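Local coordinates for protein trichothecene 3-O-acetyltransferase TRI101 (Fusarium sporotrichioides, PDB 2ZBA) that acetylates the 3-hydroxyl of trichothecene mycotoxins with acetyl-CoA during their biosynthesis, as a member of the BAHD acyltransferase superfamily, at residues 157-162 / 398-403; 301-306 / 350-355; 415-420 / 436-441. All blocks are in the same frame, centred on the assembly; numbering follows the deposited sequence.

Contact 1 (157-162 / 398-403)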
loop_
_atom_site.group_PDB
_atom_site.type_symbol
_atom_site.label_atom_id
_atom_site.label_comp_id
_atom_site.label_asym_id
_atom_site.label_seq_id
_atom_site.Cartn_x
_atom_site.Cartn_y
_atom_site.Cartn_z
ATOM N N LEU A 157 -1.587 20.441 10.146
ATOM C CA LEU A 157 -1.690 20.314 8.702
ATOM C C LEU A 157 -1.628 18.842 8.346
ATOM O O LEU A 157 -0.694 18.152 8.768
ATOM C CB LEU A 157 -0.523 21.025 8.038
ATOM C CG LEU A 157 -0.505 21.072 6.509
ATOM C CD1 LEU A 157 -1.248 22.309 6.000
ATOM C CD2 LEU A 157 0.922 21.061 6.035
ATOM N N ILE A 158 -2.620 18.372 7.581
ATOM C CA ILE A 158 -2.616 17.032 6.983
ATOM C C ILE A 158 -2.473 17.107 5.458
ATOM O O ILE A 158 -3.331 17.670 4.755
ATOM C CB ILE A 158 -3.879 16.220 7.343
ATOM C CG1 ILE A 158 -4.037 16.117 8.861
ATOM C CG2 ILE A 158 -3.804 14.811 6.730
ATOM C CD1 ILE A 158 -5.342 15.490 9.287
ATOM N N LEU A 159 -1.377 16.559 4.949
ATOM C CA LEU A 159 -1.219 16.423 3.517
ATOM C C LEU A 159 -1.554 14.991 3.134
ATOM O O LEU A 159 -0.974 14.043 3.680
ATOM C CB LEU A 159 0.203 16.752 3.094
ATOM C CG LEU A 159 0.522 16.508 1.624
ATOM C CD1 LEU A 159 -0.290 17.431 0.716
ATOM C CD2 LEU A 159 1.971 16.723 1.420
ATOM N N THR A 160 -2.502 14.845 2.212
ATOM C CA THR A 160 -2.916 13.530 1.737
ATOM C C THR A 160 -2.567 13.397 0.269
ATOM O O THR A 160 -2.859 14.302 -0.514
ATOM C CB THR A 160 -4.404 13.334 1.927
ATOM O OG1 THR A 160 -4.719 13.464 3.319
ATOM C CG2 THR A 160 -4.824 11.954 1.431
ATOM N N VAL A 161 -1.906 12.297 -0.098
ATOM C CA VAL A 161 -1.540 12.049 -1.498
ATOM C C VAL A 161 -2.213 10.792 -2.053
ATOM O O VAL A 161 -2.109 9.703 -1.450
ATOM C CB VAL A 161 -0.020 11.977 -1.703
ATOM C CG1 VAL A 161 0.314 11.883 -3.195
ATOM C CG2 VAL A 161 0.666 13.195 -1.072
ATOM N N ASN A 162 -2.893 10.957 -3.199
ATOM C CA ASN A 162 -3.624 9.873 -3.895
ATOM C C ASN A 162 -2.919 9.448 -5.168
ATOM O O ASN A 162 -2.497 10.295 -5.943
ATOM C CB ASN A 162 -5.049 10.325 -4.282
ATOM C CG ASN A 162 -6.057 10.112 -3.183
ATOM O OD1 ASN A 162 -5.851 10.521 -2.029
ATOM N ND2 ASN A 162 -7.166 9.463 -3.527
ATOM N N PHE A 398 9.086 18.932 2.644
ATOM C CA PHE A 398 8.512 19.708 1.513
ATOM C C PHE A 398 8.848 21.209 1.504
ATOM O O PHE A 398 8.103 22.005 0.915
ATOM C CB PHE A 398 6.983 19.546 1.429
ATOM C CG PHE A 398 6.517 18.138 1.233
ATOM C CD1 PHE A 398 6.498 17.568 -0.035
ATOM C CD2 PHE A 398 6.066 17.383 2.320
ATOM C CE1 PHE A 398 6.057 16.254 -0.216
ATOM C CE2 PHE A 398 5.628 16.075 2.153
ATOM C CZ PHE A 398 5.625 15.508 0.874
ATOM N N GLY A 399 9.954 21.596 2.143
ATOM C CA GLY A 399 10.271 23.017 2.350
ATOM C C GLY A 399 9.241 23.797 3.155
ATOM O O GLY A 399 9.272 25.035 3.181
ATOM N N PHE A 400 8.336 23.084 3.825
ATOM C CA PHE A 400 7.212 23.711 4.533
ATOM C C PHE A 400 7.673 24.451 5.799
ATOM O O PHE A 400 6.941 25.283 6.339
ATOM C CB PHE A 400 6.145 22.671 4.919
ATOM C CG PHE A 400 5.360 22.107 3.753
ATOM C CD1 PHE A 400 5.337 22.745 2.512
ATOM C CD2 PHE A 400 4.588 20.959 3.925
ATOM C CE1 PHE A 400 4.591 22.221 1.450
ATOM C CE2 PHE A 400 3.843 20.433 2.880
ATOM C CZ PHE A 400 3.841 21.070 1.640
ATOM N N GLY A 401 8.864 24.102 6.280
ATOM C CA GLY A 401 9.435 24.683 7.499
ATOM C C GLY A 401 8.867 24.118 8.788
ATOM O O GLY A 401 9.048 24.709 9.872
ATOM N N LEU A 402 8.191 22.973 8.691
ATOM C CA LEU A 402 7.482 22.409 9.850
ATOM C C LEU A 402 8.202 21.228 10.500
ATOM O O LEU A 402 7.690 20.630 11.449
ATOM C CB LEU A 402 6.066 21.986 9.456
ATOM C CG LEU A 402 5.254 23.002 8.660
ATOM C CD1 LEU A 402 3.972 22.363 8.117
ATOM C CD2 LEU A 402 4.952 24.236 9.527
ATOM N N GLY A 403 9.385 20.907 9.979
ATOM C CA GLY A 403 10.082 19.664 10.324
ATOM C C GLY A 403 9.474 18.464 9.593
ATOM O O GLY A 403 8.650 18.610 8.682
#
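Leu157 and Leu159 meet Phe398, Phe400 and Leu402 in a buried apolar contact between the strand 156-164, within the N-terminal domain, and the loop carrying Asp-Phe-Gly-Phe-Gly. This is the enzyme's form of the DFGWG signature of BAHD acyltransferases, and it lies away from the bound coenzyme A and toxin. Shortly after the loop, the chain adds its strand 407-409 to the edge of the same five-stranded sheet. The backbones stay well apart, and no hydrogen bond crosses between the segments; the space is filled by side chains. Alternate strand residues send their leucines to the loop, while the loop's own alternation of large residues and glycines turns both phenylalanines and Leu402 to meet them. Gly399 and Gly401 both have positive phi, a conformation glycine adopts easily. Leu157 has CG anti to its backbone N (chi1 -176°), directed to the loop; its CD2 lies 3.9 Å from CD1 of Leu402, the two side chains crossing at about a right angle. The same CD2 lies 4.2 Å from Phe400 CD2, approaching that ring obliquely. Ile47 and Leu51 of the helix 44-61 add to this apolar layer. Within the loop, Phe398 CB lies over the centre of the Phe400 ring, 3.4 Å above its plane, a methylene packed on an aromatic face. Leu159 and Phe398 reach toward each other tip to tip: Leu159 CD2 makes a CH-pi contact 4.1 Å from the Phe398 ring centroid, 25° off its normal, and also lies at the edge of Phe400, 4.4 Å from CE2.

Contact 2 (301-306 / 350-355). With COA (coenzyme A), chain E.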
loop_
_atom_site.group_PDB
_atom_site.type_symbol
_atom_site.label_atom_id
_atom_site.label_comp_id
_atom_site.label_asym_id
_atom_site.label_seq_id
_atom_site.Cartn_x
_atom_site.Cartn_y
_atom_site.Cartn_z
ATOM N N VAL A 301 4.716 -7.896 -2.353
ATOM C CA VAL A 301 6.164 -7.892 -2.514
ATOM C C VAL A 301 6.512 -6.883 -3.599
ATOM O O VAL A 301 6.013 -6.955 -4.715
ATOM C CB VAL A 301 6.777 -9.350 -2.783
ATOM C CG1 VAL A 301 5.963 -10.145 -3.788
ATOM C CG2 VAL A 301 8.244 -9.262 -3.228
ATOM N N ASP A 302 7.340 -5.909 -3.238
ATOM C CA ASP A 302 7.985 -5.057 -4.213
ATOM C C ASP A 302 8.872 -5.884 -5.164
ATOM O O ASP A 302 9.838 -6.517 -4.729
ATOM C CB ASP A 302 8.821 -4.011 -3.463
ATOM C CG ASP A 302 9.577 -3.090 -4.382
ATOM O OD1 ASP A 302 9.262 -3.053 -5.579
ATOM O OD2 ASP A 302 10.499 -2.397 -3.890
HETATM N N MSE A 303 8.562 -5.834 -6.463
HETATM C CA MSE A 303 9.320 -6.587 -7.471
HETATM C C MSE A 303 10.510 -5.843 -8.073
HETATM O O MSE A 303 11.169 -6.373 -8.954
HETATM C CB MSE A 303 8.408 -7.088 -8.600
HETATM C CG MSE A 303 7.563 -8.290 -8.207
HETATM SE SE MSE A 303 8.669 -9.684 -7.478
HETATM C CE MSE A 303 9.779 -10.062 -9.140
ATOM N N ARG A 304 10.788 -4.622 -7.609
ATOM C CA ARG A 304 11.869 -3.810 -8.196
ATOM C C ARG A 304 13.254 -4.458 -8.038
ATOM O O ARG A 304 13.960 -4.629 -9.013
ATOM C CB ARG A 304 11.868 -2.387 -7.617
ATOM C CG ARG A 304 10.833 -1.459 -8.212
ATOM C CD ARG A 304 10.486 -0.354 -7.206
ATOM N NE ARG A 304 9.457 0.523 -7.745
ATOM C CZ ARG A 304 8.158 0.237 -7.782
ATOM N NH1 ARG A 304 7.700 -0.896 -7.283
ATOM N NH2 ARG A 304 7.316 1.106 -8.309
ATOM N N GLY A 305 13.619 -4.828 -6.811
ATOM C CA GLY A 305 14.868 -5.546 -6.515
ATOM C C GLY A 305 15.103 -6.825 -7.315
ATOM O O GLY A 305 16.039 -6.890 -8.116
ATOM N N PRO A 306 14.238 -7.840 -7.124
ATOM C CA PRO A 306 14.304 -9.074 -7.899
ATOM C C PRO A 306 14.297 -8.878 -9.428
ATOM O O PRO A 306 14.987 -9.615 -10.139
ATOM C CB PRO A 306 13.059 -9.847 -7.429
ATOM C CG PRO A 306 12.791 -9.327 -6.056
ATOM C CD PRO A 306 13.155 -7.880 -6.121
ATOM N N ARG A 350 12.336 -17.574 -8.123
ATOM C CA ARG A 350 10.897 -17.884 -8.090
ATOM C C ARG A 350 10.019 -16.630 -8.228
ATOM O O ARG A 350 9.025 -16.649 -8.969
ATOM C CB ARG A 350 10.539 -18.673 -6.835
ATOM C CG ARG A 350 9.086 -19.220 -6.825
ATOM C CD ARG A 350 8.726 -19.800 -5.464
ATOM N NE ARG A 350 7.379 -20.394 -5.445
ATOM N N LEU A 351 10.369 -15.556 -7.521
ATOM C CA LEU A 351 9.594 -14.305 -7.614
ATOM C C LEU A 351 9.590 -13.753 -9.037
ATOM O O LEU A 351 8.537 -13.352 -9.567
ATOM C CB LEU A 351 10.141 -13.227 -6.667
ATOM C CG LEU A 351 9.952 -13.418 -5.160
ATOM C CD1 LEU A 351 10.695 -12.347 -4.394
ATOM C CD2 LEU A 351 8.484 -13.406 -4.822
ATOM N N ARG A 352 10.784 -13.703 -9.636
ATOM C CA ARG A 352 10.940 -13.291 -11.031
ATOM C C ARG A 352 10.112 -14.091 -12.014
ATOM O O ARG A 352 9.399 -13.523 -12.854
ATOM C CB ARG A 352 12.394 -13.388 -11.439
ATOM C CG ARG A 352 13.065 -12.076 -11.384
ATOM C CD ARG A 352 14.359 -12.117 -12.104
ATOM N NE ARG A 352 15.438 -12.053 -11.145
ATOM C CZ ARG A 352 16.060 -13.100 -10.642
ATOM N NH1 ARG A 352 15.726 -14.320 -11.035
ATOM N NH2 ARG A 352 17.033 -12.916 -9.766
ATOM N N ARG A 353 10.234 -15.412 -11.911
ATOM C CA ARG A 353 9.502 -16.352 -12.763
ATOM C C ARG A 353 7.990 -16.152 -12.664
ATOM O O ARG A 353 7.314 -16.022 -13.665
ATOM C CB ARG A 353 9.872 -17.814 -12.432
ATOM C CG ARG A 353 9.119 -18.846 -13.300
ATOM C CD ARG A 353 9.404 -18.659 -14.808
ATOM N NE ARG A 353 8.670 -19.647 -15.621
ATOM C CZ ARG A 353 8.955 -20.003 -16.870
ATOM N NH1 ARG A 353 10.000 -19.489 -17.533
ATOM N NH2 ARG A 353 8.180 -20.899 -17.468
ATOM N N ARG A 354 7.473 -16.122 -11.442
ATOM C CA ARG A 354 6.043 -15.949 -11.204
ATOM C C ARG A 354 5.542 -14.603 -11.775
ATOM O O ARG A 354 4.428 -14.522 -12.297
ATOM C CB ARG A 354 5.748 -16.050 -9.699
ATOM C CG ARG A 354 5.930 -17.478 -9.081
ATOM C CD ARG A 354 5.679 -17.482 -7.568
ATOM N NE ARG A 354 4.378 -16.882 -7.273
ATOM C CZ ARG A 354 4.192 -15.747 -6.601
ATOM N NH1 ARG A 354 5.228 -15.071 -6.087
ATOM N NH2 ARG A 354 2.957 -15.271 -6.458
ATOM N N THR A 355 6.370 -13.561 -11.669
ATOM C CA THR A 355 6.003 -12.200 -12.084
ATOM C C THR A 355 6.022 -12.085 -13.604
ATOM O O THR A 355 5.093 -11.534 -14.215
ATOM C CB THR A 355 6.926 -11.139 -11.422
ATOM O OG1 THR A 355 6.751 -11.177 -9.996
ATOM C CG2 THR A 355 6.599 -9.715 -11.888
HETATM N N1A COA E . 21.046 -12.724 7.405
HETATM C C2A COA E . 20.362 -12.182 8.480
HETATM N N3A COA E . 19.452 -11.156 8.263
HETATM C C4A COA E . 19.222 -10.682 7.005
HETATM C C5A COA E . 19.911 -11.219 5.918
HETATM C C6A COA E . 20.834 -12.252 6.124
HETATM N N6A COA E . 21.581 -12.708 5.113
HETATM N N7A COA E . 19.498 -10.566 4.807
HETATM C C8A COA E . 18.577 -9.639 5.167
HETATM N N9A COA E . 18.390 -9.701 6.523
HETATM C C1B COA E . 17.394 -8.946 7.317
HETATM C C2B COA E . 17.773 -7.474 7.450
HETATM O O2B COA E . 18.633 -7.268 8.550
HETATM C C3B COA E . 16.410 -6.820 7.588
HETATM O O3B COA E . 15.908 -7.199 8.843
HETATM P P3B COA E . 15.227 -6.220 9.927
HETATM O O7A COA E . 14.245 -5.332 9.190
HETATM O O8A COA E . 16.259 -5.332 10.566
HETATM O O9A COA E . 14.540 -7.147 10.879
HETATM C C4B COA E . 15.578 -7.638 6.622
HETATM O O4B COA E . 16.109 -8.950 6.698
HETATM C C5B COA E . 15.588 -7.181 5.172
HETATM O O5B COA E . 14.924 -8.207 4.441
HETATM P P1A COA E . 13.951 -7.858 3.205
HETATM O O1A COA E . 14.682 -7.096 2.146
HETATM O O2A COA E . 13.224 -9.076 2.685
HETATM O O3A COA E . 12.866 -6.777 3.761
HETATM P P2A COA E . 11.637 -7.059 4.769
HETATM O O4A COA E . 11.661 -5.954 5.802
HETATM O O5A COA E . 11.584 -8.446 5.358
HETATM O O6A COA E . 10.315 -6.907 3.873
HETATM C CBP COA E . 8.774 -7.565 2.144
HETATM C CCP COA E . 9.779 -8.034 3.195
HETATM C CDP COA E . 7.477 -7.252 2.889
HETATM C CEP COA E . 8.570 -8.696 1.123
HETATM C CAP COA E . 9.326 -6.301 1.478
HETATM O OAP COA E . 10.551 -6.586 0.818
HETATM C C9P COA E . 8.393 -5.630 0.497
HETATM O O9P COA E . 8.343 -6.088 -0.822
HETATM N N8P COA E . 7.676 -4.577 0.897
HETATM C C7P COA E . 6.755 -3.904 -0.014
HETATM C C6P COA E . 5.391 -4.591 -0.092
HETATM C C5P COA E . 4.481 -3.819 -1.034
HETATM O O5P COA E . 4.650 -3.858 -2.277
HETATM N N4P COA E . 3.503 -3.108 -0.484
HETATM C C3P COA E . 3.057 -1.881 -1.139
HETATM C C2P COA E . 1.589 -1.931 -1.550
HETATM S S1P COA E . 1.179 -0.957 -3.032
#
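Met303, modelled as selenomethionine, packs with Val301 and Pro306 against Leu351, Arg352 and Thr355 of the helix 348-363, beside the end of the strand 294-302, whose Val301 and Asp302 belong to the coenzyme A pocket. From CB, the Met303 chain first presents CG to the Thr355 hydroxyl, 3.5 Å from OG1. Bends at chi2 (-52°) and chi3 (-63°) then curl it over the helix. Met303 SE rests 3.9 Å from Leu351 CB, and the terminal Met303 CE lies 3.3 Å from Thr355 OG1 and 3.5 Å from Leu351 O. Those two oxygens are already engaged: Leu351 O accepts from Thr355 N and from Thr355 OG1 on opposite faces of its carbonyl plane, and OG1 is also bonded to Asn319. The methyl therefore lies against satisfied polar atoms. Farther out on the same leucine, Leu351 CD1 touches both Val301 CG2 and Pro306 CG, the latter 4.0 Å away. A single hydrogen bond crosses between the segments: Arg352 bends at chi3 and donates from NE to Pro306 O at 2.7 Å, a bent bond of 138° with the oxygen near the guanidinium edge; its NH1 pairs with Asp349. Asp302 gives its backbone N to O9P of coenzyme A at 2.6 Å. Asp302 OD1 caps the following turn by accepting from Arg304 N at 3.0 Å and, on the opposite face of the carboxylate, from Arg304 NH1. Arg304 also bridges to Asp169, the aspartate of the BAHD HXXXD signature. This is consistent with a division of labour: apolar packing sets the strand end against the helix, while the bonds of Asp302 and Arg304 probably hold the turn that offers its amide N-H to the pantetheine carbonyl and tie it to the HXXXD motif.

Contact 3 (415-420 / 436-441). With ZBA (12,13-Epoxytrichothec-9-ene-3,4,8,15-tetrol-4,15-diacetate-8-isovalerate), chain F.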
loop_
_atom_site.group_PDB
_atom_site.type_symbol
_atom_site.label_atom_id
_atom_site.label_comp_id
_atom_site.label_asym_id
_atom_site.label_seq_id
_atom_site.Cartn_x
_atom_site.Cartn_y
_atom_site.Cartn_z
ATOM N N PRO A 415 -14.942 -0.816 5.511
ATOM C CA PRO A 415 -14.479 -2.056 6.110
ATOM C C PRO A 415 -14.260 -3.092 5.023
ATOM O O PRO A 415 -15.031 -3.173 4.088
ATOM C CB PRO A 415 -15.643 -2.466 7.005
ATOM C CG PRO A 415 -16.301 -1.193 7.358
ATOM C CD PRO A 415 -16.198 -0.350 6.134
ATOM N N PHE A 416 -13.181 -3.849 5.136
ATOM C CA PHE A 416 -12.811 -4.788 4.113
ATOM C C PHE A 416 -12.131 -5.948 4.817
ATOM O O PHE A 416 -10.918 -5.936 5.047
ATOM C CB PHE A 416 -11.870 -4.109 3.135
ATOM C CG PHE A 416 -11.871 -4.713 1.784
ATOM C CD1 PHE A 416 -12.433 -4.032 0.717
ATOM C CD2 PHE A 416 -11.274 -5.952 1.558
ATOM C CE1 PHE A 416 -12.421 -4.576 -0.547
ATOM C CE2 PHE A 416 -11.261 -6.515 0.292
ATOM C CZ PHE A 416 -11.838 -5.827 -0.765
ATOM N N GLU A 417 -12.940 -6.938 5.179
ATOM C CA GLU A 417 -12.492 -7.983 6.065
ATOM C C GLU A 417 -11.238 -8.702 5.531
ATOM O O GLU A 417 -11.175 -9.068 4.356
ATOM C CB GLU A 417 -13.619 -8.972 6.311
ATOM C CG GLU A 417 -13.300 -9.941 7.382
ATOM C CD GLU A 417 -14.219 -11.123 7.384
ATOM O OE1 GLU A 417 -15.065 -11.245 6.468
ATOM O OE2 GLU A 417 -14.097 -11.932 8.314
ATOM N N SER A 418 -10.259 -8.863 6.420
ATOM C CA SER A 418 -9.005 -9.591 6.180
ATOM C C SER A 418 -7.951 -8.785 5.444
ATOM O O SER A 418 -6.827 -9.252 5.257
ATOM C CB SER A 418 -9.262 -10.927 5.468
ATOM O OG SER A 418 -10.080 -11.762 6.281
ATOM N N LEU A 419 -8.308 -7.565 5.043
ATOM C CA LEU A 419 -7.351 -6.670 4.401
ATOM C C LEU A 419 -6.528 -5.948 5.451
ATOM O O LEU A 419 -7.064 -5.530 6.464
ATOM C CB LEU A 419 -8.048 -5.689 3.436
ATOM C CG LEU A 419 -7.181 -4.704 2.644
ATOM C CD1 LEU A 419 -6.329 -5.418 1.549
ATOM C CD2 LEU A 419 -8.082 -3.636 2.035
HETATM N N MSE A 420 -5.217 -5.847 5.210
HETATM C CA MSE A 420 -4.279 -5.312 6.187
HETATM C C MSE A 420 -3.106 -4.564 5.554
HETATM O O MSE A 420 -2.716 -4.838 4.411
HETATM C CB MSE A 420 -3.752 -6.441 7.080
HETATM C CG MSE A 420 -4.839 -7.130 7.876
HETATM SE SE MSE A 420 -4.196 -8.483 9.041
HETATM C CE MSE A 420 -5.850 -9.423 9.363
ATOM N N SER A 436 -8.270 -4.790 9.179
ATOM C CA SER A 436 -9.714 -4.895 9.023
ATOM C C SER A 436 -10.148 -6.333 9.287
ATOM O O SER A 436 -9.587 -7.293 8.723
ATOM C CB SER A 436 -10.171 -4.422 7.646
ATOM O OG SER A 436 -11.597 -4.322 7.581
ATOM N N LEU A 437 -11.122 -6.472 10.185
ATOM C CA LEU A 437 -11.655 -7.761 10.579
ATOM C C LEU A 437 -13.132 -7.595 10.926
ATOM O O LEU A 437 -13.545 -6.517 11.379
ATOM C CB LEU A 437 -10.891 -8.306 11.803
ATOM C CG LEU A 437 -9.428 -8.774 11.663
ATOM C CD1 LEU A 437 -8.777 -8.989 13.060
ATOM C CD2 LEU A 437 -9.300 -10.044 10.815
ATOM N N ARG A 438 -13.922 -8.655 10.728
ATOM C CA ARG A 438 -15.311 -8.683 11.185
ATOM C C ARG A 438 -15.380 -8.544 12.712
ATOM O O ARG A 438 -14.479 -8.994 13.410
ATOM C CB ARG A 438 -16.036 -9.952 10.692
ATOM C CG ARG A 438 -15.723 -11.237 11.471
ATOM C CD ARG A 438 -16.585 -12.407 10.996
ATOM N NE ARG A 438 -16.405 -12.708 9.575
ATOM C CZ ARG A 438 -17.200 -13.509 8.863
ATOM N NH1 ARG A 438 -18.235 -14.110 9.437
ATOM N NH2 ARG A 438 -16.963 -13.716 7.572
ATOM N N ASP A 439 -16.460 -7.943 13.218
ATOM C CA ASP A 439 -16.572 -7.551 14.640
ATOM C C ASP A 439 -16.139 -8.610 15.667
ATOM O O ASP A 439 -15.387 -8.287 16.591
ATOM C CB ASP A 439 -17.986 -7.051 14.971
ATOM C CG ASP A 439 -18.300 -5.686 14.359
ATOM O OD1 ASP A 439 -17.411 -5.040 13.764
ATOM O OD2 ASP A 439 -19.465 -5.259 14.475
ATOM N N GLU A 440 -16.596 -9.855 15.507
ATOM C CA GLU A 440 -16.290 -10.893 16.498
ATOM C C GLU A 440 -14.819 -11.279 16.506
ATOM O O GLU A 440 -14.275 -11.582 17.567
ATOM C CB GLU A 440 -17.209 -12.124 16.373
ATOM C CG GLU A 440 -16.997 -13.001 15.143
ATOM C CD GLU A 440 -18.167 -13.956 14.900
ATOM O OE1 GLU A 440 -18.388 -14.878 15.728
ATOM O OE2 GLU A 440 -18.850 -13.797 13.865
ATOM N N ASP A 441 -14.180 -11.244 15.334
ATOM C CA ASP A 441 -12.732 -11.455 15.235
ATOM C C ASP A 441 -11.994 -10.290 15.876
ATOM O O ASP A 441 -11.076 -10.496 16.665
ATOM C CB ASP A 441 -12.274 -11.581 13.778
ATOM C CG ASP A 441 -12.630 -12.922 13.147
ATOM O OD1 ASP A 441 -13.303 -13.743 13.804
ATOM O OD2 ASP A 441 -12.234 -13.135 11.966
HETATM O O18 ZBA F . -8.772 -6.350 -1.614
HETATM C C44 ZBA F . -8.929 -5.688 -2.610
HETATM C C45 ZBA F . -9.753 -6.046 -3.793
HETATM C C46 ZBA F . -10.512 -4.937 -4.406
HETATM C C48 ZBA F . -11.550 -4.203 -3.721
HETATM C C47 ZBA F . -10.313 -4.462 -5.801
HETATM O O17 ZBA F . -8.325 -4.504 -2.711
HETATM C C31 ZBA F . -7.264 -4.105 -1.790
HETATM C C30 ZBA F . -6.015 -4.944 -2.005
HETATM C C32 ZBA F . -7.113 -2.627 -1.961
HETATM C C39 ZBA F . -8.350 -1.834 -1.671
HETATM C C33 ZBA F . -5.962 -2.098 -2.313
HETATM C C34 ZBA F . -4.713 -2.885 -2.514
HETATM O O10 ZBA F . -3.972 -2.888 -1.236
HETATM C C29 ZBA F . -4.909 -4.379 -2.965
HETATM C C38 ZBA F . -5.415 -4.396 -4.424
HETATM O O12 ZBA F . -6.138 -5.624 -4.682
HETATM C C40 ZBA F . -6.263 -5.991 -5.956
HETATM C C41 ZBA F . -7.097 -7.222 -6.088
HETATM O O13 ZBA F . -5.796 -5.445 -6.855
HETATM C C28 ZBA F . -3.515 -5.181 -2.841
HETATM C C37 ZBA F . -3.650 -6.626 -3.396
HETATM C C35 ZBA F . -3.083 -5.118 -1.364
HETATM C C25 ZBA F . -2.776 -3.689 -1.164
HETATM C C36 ZBA F . -3.348 -6.071 -0.317
HETATM O O11 ZBA F . -2.037 -5.973 -0.895
HETATM C C27 ZBA F . -2.306 -4.352 -3.471
HETATM C C26 ZBA F . -1.772 -3.558 -2.289
HETATM O O16 ZBA F . -1.504 -2.207 -2.563
HETATM O O14 ZBA F . -1.210 -5.120 -4.058
HETATM O O HOH W 1 -12.301 -11.288 10.000
#
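Ser436 meets Phe416, Ser418 and Leu419 at the open end of the beta hairpin, where strand 419-422 starts and strand 431-438 finishes, in the large mixed sheet of this BAHD fold. Backbone bonds define a G1 beta bulge: Ser418 N donates to Ser436 O at 2.9 Å and Ser436 N to Leu419 O at 3.1 Å, setting two residues opposite one. Ser418 has the positive phi (81°) of the third position in the type II turn from Phe416 to Leu419, the turn that commonly accompanies such a bulge. Side-chain hydrogen bonding fixes the turn further, since Phe416 N donates to Ser436 OG at 3.0 Å; that hydroxyl is also bonded to Thr238 O on the next strand. The ionic part is carried by Glu417, whose extended side chain meets Arg438 at the N-cap of the helix 439-446. Arg438 NE donates to Glu417 OE2 at 2.7 Å, from above a carboxylate plane turned 48° from the guanidinium, and the second bond, NH2 to OE1, is weak. A water accepts from Arg438 N and donates to Glu417 OE2 and Asp441 OD2, joining two like charges; Arg285 and Arg288 probably offset the charge of Asp441 by salt bridges. Among apolar contacts, CE of the selenomethionine Met420 reaches Leu437 CD2 at 3.8 Å. Toward the active site, the turn lends Phe416 and Leu419 to the pocket of bound T-2 toxin. Leu419 CD1 lies 3.6 Å from C36 of the toxin's epoxide, and Phe416 CE2 approaches the isovalerate carbonyl oxygen O18 to 3.1 Å.

How the contacts relate
From the N terminus, the first contact segment met is 157-162, on a strand of the five-stranded sheet; 235 residues follow before 398-403 packs against it, closing the long loop of contact 1. Contact 2 is nested inside that loop: 301-306 leaves the seven-stranded sheet, and 43 residues later 350-355 packs against it as part of a helix. Contact 3 follows in series, a local closure over 15 residues in the same seven-stranded sheet. Contacts 1 and 2 lie on opposite sides of the chain's centre, their own centres 32 Å apart. Contacts 2 and 3 border the coenzyme and toxin sites respectively, with nearest atoms about 11 Å apart.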